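Local coordinates for single-stranded DNA-binding protein (Enterobacter phage Enc34, PDB 5ODK) that probably binds single-stranded DNA through an OB fold, serving phage DNA replication, at residues Lys10-Gly15 / Lys64-Glu69; Phe91-Asp94 / Asp98-Asp101. All blocks are in the same frame, centred on the assembly; numbering follows the deposited sequence.

Contact 1: Lys10-Gly15 / Lys64-Glu69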
loop_
_atom_site.group_PDB
_atom_site.type_symbol
_atom_site.label_atom_id
_atom_site.label_comp_id
_atom_site.label_asym_id
_atom_site.label_seq_id
_atom_site.Cartn_x
_atom_site.Cartn_y
_atom_site.Cartn_z
ATOM N N LYS A 10 11.002 13.145 4.217
ATOM C CA LYS A 10 10.149 13.722 5.263
ATOM C C LYS A 10 9.538 12.588 6.068
ATOM O O LYS A 10 8.931 11.703 5.499
ATOM C CB LYS A 10 9.030 14.578 4.628
ATOM C CG LYS A 10 8.046 15.268 5.595
ATOM C CD LYS A 10 8.694 16.386 6.411
ATOM C CE LYS A 10 7.728 16.987 7.439
ATOM N NZ LYS A 10 8.345 18.041 8.301
ATOM N N LYS A 11 9.677 12.625 7.386
ATOM C CA LYS A 11 9.070 11.670 8.315
ATOM C C LYS A 11 7.895 12.377 9.032
ATOM O O LYS A 11 8.031 13.510 9.507
ATOM C CB LYS A 11 10.161 11.172 9.284
ATOM C CG LYS A 11 9.764 10.049 10.237
ATOM C CD LYS A 11 10.982 9.521 11.003
ATOM C CE LYS A 11 10.637 8.397 11.979
ATOM N NZ LYS A 11 10.037 7.239 11.256
ATOM N N VAL A 12 6.731 11.737 9.053
ATOM C CA VAL A 12 5.539 12.226 9.782
ATOM C C VAL A 12 4.988 11.107 10.656
ATOM O O VAL A 12 5.465 9.969 10.541
ATOM C CB VAL A 12 4.446 12.741 8.831
ATOM C CG1 VAL A 12 4.975 13.891 8.003
ATOM C CG2 VAL A 12 3.928 11.622 7.922
ATOM N N LYS A 13 3.964 11.369 11.466
ATOM C CA LYS A 13 3.330 10.302 12.250
ATOM C C LYS A 13 2.932 9.184 11.281
ATOM O O LYS A 13 2.256 9.404 10.285
ATOM C CB LYS A 13 2.102 10.795 13.021
ATOM C CG LYS A 13 1.414 9.700 13.819
ATOM C CD LYS A 13 0.295 10.223 14.684
ATOM C CE LYS A 13 -0.261 9.098 15.540
ATOM N NZ LYS A 13 -1.040 9.633 16.679
ATOM N N ASN A 14 3.386 7.972 11.572
ATOM C CA ASN A 14 2.962 6.810 10.802
ATOM C C ASN A 14 3.293 6.847 9.316
ATOM O O ASN A 14 2.638 6.156 8.543
ATOM C CB ASN A 14 1.476 6.503 11.015
ATOM C CG ASN A 14 1.183 5.960 12.394
ATOM O OD1 ASN A 14 1.985 5.192 12.948
ATOM N ND2 ASN A 14 0.031 6.313 12.939
ATOM N N GLY A 15 4.340 7.552 8.911
ATOM C CA GLY A 15 4.717 7.547 7.526
ATOM C C GLY A 15 6.022 8.189 7.195
ATOM O O GLY A 15 6.551 8.993 7.960
ATOM N N LYS A 64 -1.560 10.657 4.674
ATOM C CA LYS A 64 -2.549 10.704 3.607
ATOM C C LYS A 64 -2.382 11.968 2.765
ATOM O O LYS A 64 -2.491 11.906 1.553
ATOM C CB LYS A 64 -3.965 10.543 4.144
ATOM C CG LYS A 64 -4.978 10.195 3.036
ATOM C CD LYS A 64 -5.725 11.426 2.645
ATOM C CE LYS A 64 -6.682 10.978 1.529
ATOM N NZ LYS A 64 -7.403 12.138 0.978
ATOM N N LYS A 65 -2.129 13.109 3.423
ATOM C CA LYS A 65 -1.890 14.370 2.703
ATOM C C LYS A 65 -0.691 14.245 1.743
ATOM O O LYS A 65 -0.742 14.679 0.590
ATOM C CB LYS A 65 -1.723 15.520 3.705
ATOM C CG LYS A 65 -1.480 16.852 3.051
ATOM C CD LYS A 65 -1.835 18.001 3.974
ATOM C CE LYS A 65 -1.689 19.286 3.192
ATOM N NZ LYS A 65 -2.301 20.374 3.969
ATOM N N ILE A 66 0.373 13.619 2.226
ATOM C CA ILE A 66 1.532 13.389 1.402
ATOM C C ILE A 66 1.168 12.483 0.219
ATOM O O ILE A 66 1.588 12.701 -0.911
ATOM C CB ILE A 66 2.665 12.755 2.257
ATOM C CG1 ILE A 66 3.277 13.831 3.177
ATOM C CG2 ILE A 66 3.738 12.156 1.360
ATOM C CD1 ILE A 66 4.234 13.326 4.231
ATOM N N ILE A 67 0.413 11.421 0.498
ATOM C CA ILE A 67 -0.027 10.521 -0.588
ATOM C C ILE A 67 -0.795 11.295 -1.651
ATOM O O ILE A 67 -0.518 11.120 -2.850
ATOM C CB ILE A 67 -0.871 9.354 -0.011
ATOM C CG1 ILE A 67 0.038 8.362 0.701
ATOM C CG2 ILE A 67 -1.669 8.655 -1.113
ATOM C CD1 ILE A 67 -0.704 7.404 1.610
ATOM N N ASP A 68 -1.706 12.189 -1.237
ATOM C CA ASP A 68 -2.441 12.965 -2.229
ATOM C C ASP A 68 -1.490 13.815 -3.084
ATOM O O ASP A 68 -1.650 13.925 -4.301
ATOM C CB ASP A 68 -3.500 13.821 -1.556
ATOM C CG ASP A 68 -4.693 13.046 -1.044
ATOM O OD1 ASP A 68 -4.923 11.885 -1.452
ATOM O OD2 ASP A 68 -5.457 13.647 -0.252
ATOM N N GLU A 69 -0.514 14.430 -2.431
ATOM C CA GLU A 69 0.483 15.246 -3.130
ATOM C C GLU A 69 1.295 14.421 -4.125
ATOM O O GLU A 69 1.553 14.809 -5.239
ATOM C CB GLU A 69 1.395 15.936 -2.135
ATOM C CG GLU A 69 0.652 17.007 -1.345
ATOM C CD GLU A 69 1.285 17.465 -0.060
ATOM O OE1 GLU A 69 2.369 17.010 0.308
ATOM O OE2 GLU A 69 0.670 18.338 0.594
#
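K10 opens the contact by laying the start of its side chain near the end of I66: its CG comes to 4.5 Å from I66 CD1, a loose approach, and from there the chain turns off so that the ammonium group heads away from the helix. Two residues on, V12 makes the closest approach. Its side chain and that of I66 reach toward each other tip to tip, and the I66 CD1 methyl sits against both branches of the valine, 3.9 Å from V12 CG1 and 4.1 Å from V12 CG2. I66 gets there with CG1 beside its backbone N and the chain running on extended (chi2 170°), which carries CD1 well out from the helix. The same valine also rests on A62 and I63, one turn back along helix 61-76. Strand 8-12 here runs into the turn of its antiparallel hairpin with strand 15-18, at an edge of the sheet that includes the OB fold's strands, and helix 61-76 packs beside that edge through aliphatic contacts, with no hydrogen bond between 10-15 and 64-69. The hairpin turns at once: V12 to G15 is a type II beta turn, closed by G15 N to V12 O at 3.1 Å, with V12 N to G15 O at 3.0 Å pairing the strands at its base. At its corner is K13, a magnesium-binding residue in a crystal structure of this protein, though no metal is bound to this chain. N14 holds the turn to its surroundings with both ends of its amide, OD1 accepting from N27 ND2 and ND2 donating to the carbonyl of T59, just ahead of helix 61-76.

Contact 2: Phe91-Asp94 / Asp98-Asp101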
loop_
_atom_site.group_PDB
_atom_site.type_symbol
_atom_site.label_atom_id
_atom_site.label_comp_id
_atom_site.label_asym_id
_atom_site.label_seq_id
_atom_site.Cartn_x
_atom_site.Cartn_y
_atom_site.Cartn_z
ATOM N N PHE A 91 -5.527 4.514 -6.412
ATOM C CA PHE A 91 -5.242 3.366 -5.534
ATOM C C PHE A 91 -5.714 3.563 -4.097
ATOM O O PHE A 91 -5.620 2.625 -3.305
ATOM C CB PHE A 91 -3.738 3.030 -5.536
ATOM C CG PHE A 91 -2.832 4.091 -4.949
ATOM C CD1 PHE A 91 -2.646 4.182 -3.595
ATOM C CD2 PHE A 91 -2.134 4.971 -5.772
ATOM C CE1 PHE A 91 -1.798 5.125 -3.049
ATOM C CE2 PHE A 91 -1.279 5.911 -5.239
ATOM C CZ PHE A 91 -1.088 5.967 -3.867
ATOM N N ILE A 92 -6.131 4.787 -3.738
ATOM C CA ILE A 92 -6.571 5.088 -2.371
ATOM C C ILE A 92 -8.029 5.517 -2.448
ATOM O O ILE A 92 -8.385 6.348 -3.274
ATOM C CB ILE A 92 -5.683 6.118 -1.679
ATOM C CG1 ILE A 92 -6.128 6.356 -0.224
ATOM C CG2 ILE A 92 -5.579 7.431 -2.459
ATOM C CD1 ILE A 92 -5.111 7.101 0.631
ATOM N N LYS A 93 -8.855 4.941 -1.588
ATOM C CA LYS A 93 -10.280 5.174 -1.552
ATOM C C LYS A 93 -10.752 5.412 -0.121
ATOM O O LYS A 93 -10.033 5.134 0.850
ATOM C CB LYS A 93 -11.039 3.981 -2.200
ATOM C CG LYS A 93 -10.803 3.908 -3.706
ATOM C CD LYS A 93 -11.509 2.803 -4.492
ATOM C CE LYS A 93 -11.358 3.071 -5.990
ATOM N NZ LYS A 93 -12.003 2.001 -6.769
ATOM N N ASP A 94 -11.942 5.987 0.015
ATOM C CA ASP A 94 -12.501 6.354 1.309
ATOM C C ASP A 94 -13.349 5.196 1.858
ATOM O O ASP A 94 -14.408 4.875 1.312
ATOM C CB ASP A 94 -13.336 7.622 1.124
ATOM C CG ASP A 94 -13.891 8.164 2.420
ATOM O OD1 ASP A 94 -13.972 7.448 3.429
ATOM O OD2 ASP A 94 -14.325 9.318 2.387
ATOM N N ASP A 98 -16.935 4.159 0.045
ATOM C CA ASP A 98 -16.776 3.226 -1.090
ATOM C C ASP A 98 -16.809 1.734 -0.769
ATOM O O ASP A 98 -16.611 0.887 -1.656
ATOM C CB ASP A 98 -15.471 3.542 -1.838
ATOM C CG ASP A 98 -15.616 4.619 -2.839
ATOM O OD1 ASP A 98 -16.727 5.143 -3.009
ATOM O OD2 ASP A 98 -14.591 4.941 -3.466
ATOM N N PHE A 99 -17.086 1.440 0.498
ATOM C CA PHE A 99 -17.069 0.079 0.989
ATOM C C PHE A 99 -18.201 -0.190 1.942
ATOM O O PHE A 99 -17.972 -0.703 3.038
ATOM C CB PHE A 99 -15.738 -0.182 1.634
ATOM C CG PHE A 99 -14.570 0.012 0.709
ATOM C CD1 PHE A 99 -14.021 1.252 0.522
ATOM C CD2 PHE A 99 -14.003 -1.081 0.028
ATOM C CE1 PHE A 99 -12.983 1.444 -0.349
ATOM C CE2 PHE A 99 -12.924 -0.901 -0.828
ATOM C CZ PHE A 99 -12.433 0.391 -1.042
ATOM N N PRO A 100 -19.440 0.112 1.522
ATOM C CA PRO A 100 -20.545 0.112 2.494
ATOM C C PRO A 100 -20.835 -1.200 3.222
ATOM O O PRO A 100 -21.298 -1.177 4.378
ATOM C CB PRO A 100 -21.756 0.524 1.648
ATOM C CG PRO A 100 -21.386 0.143 0.251
ATOM C CD PRO A 100 -19.917 0.447 0.168
ATOM N N ASP A 101 -20.556 -2.322 2.565
ATOM C CA ASP A 101 -20.871 -3.610 3.107
ATOM C C ASP A 101 -19.625 -4.314 3.683
ATOM O O ASP A 101 -19.653 -5.540 3.922
ATOM C CB ASP A 101 -21.561 -4.435 1.997
ATOM C CG ASP A 101 -22.966 -3.906 1.661
ATOM O OD1 ASP A 101 -23.577 -3.346 2.605
ATOM O OD2 ASP A 101 -23.426 -3.951 0.487
HETATM O O HOH W 1 -13.302 6.678 -2.378
#
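With CG beside its backbone N (chi1 -59°), F99 swings its ring back alongside strand 92-94, bringing CE1 to 3.7 Å from K93 CB. The lysine adopts much the same first torsion (chi1 -69°) and then runs extended, so its methylenes cross the D98 side chain at about a right angle. K93 CB and the carbonyl oxygen of D94 both meet the phenylalanine ring at its edge, close to the ring plane; D94 O lies 3.7 Å from F99 CD1. That oxygen also accepts the one direct hydrogen bond between 91-94 and 98-101, from D98 N at 2.9 Å. The bond is straight at the hydrogen (165°), and the donor sits almost exactly on the line of the carbonyl. It closes a five-residue turn (D94 to D98), an alpha-turn by its hydrogen bond, after which the chain carries on in much the same direction, at the beginning of the loop leading to strand 108-115. Strands 92-94 and 108-115 are antiparallel neighbours in the OB-fold sheet, and F99 also touches V110 on the second of them, so the ring lies against both the outgoing strand and its partner. A water makes a second, indirect link: it accepts from D94 N at 2.8 Å and donates to D98 OD2, although the 2.4 Å modelled between that water and D98 OD2 is doubtfully short. K93 NZ stays 5.1 Å from D98 OD2, too far for a salt bridge, although the opposite charges probably attract weakly; the ammonium group instead makes a weak hydrogen bond to the carbonyl of S88. The D94 carboxylate turns to other partners, its OD1 accepting from D96 N within the turn and forming a salt bridge with K57.

How the contacts relate
Contacts 1 and 2 follow one another along the chain, their centres about 19 Å apart, and both are surface contacts that reach the same sheet. What joins them is helix 61-76: I66 looks out to the 8-12 hairpin, while K64 and I67 pack against I92 and F91, at and just before the start of strand 92-94. I67 CG2 lies 3.9 Å from F91 CZ, and K64 CG is likewise 3.9 Å from I92 CD1. F91 also packs on strands 108-115, 144-156 and 159-173, placing this junction in the interior between the two peripheral contacts. The magnesium-binding residue K13 belongs to contact 1; contact 2 lies away from that site.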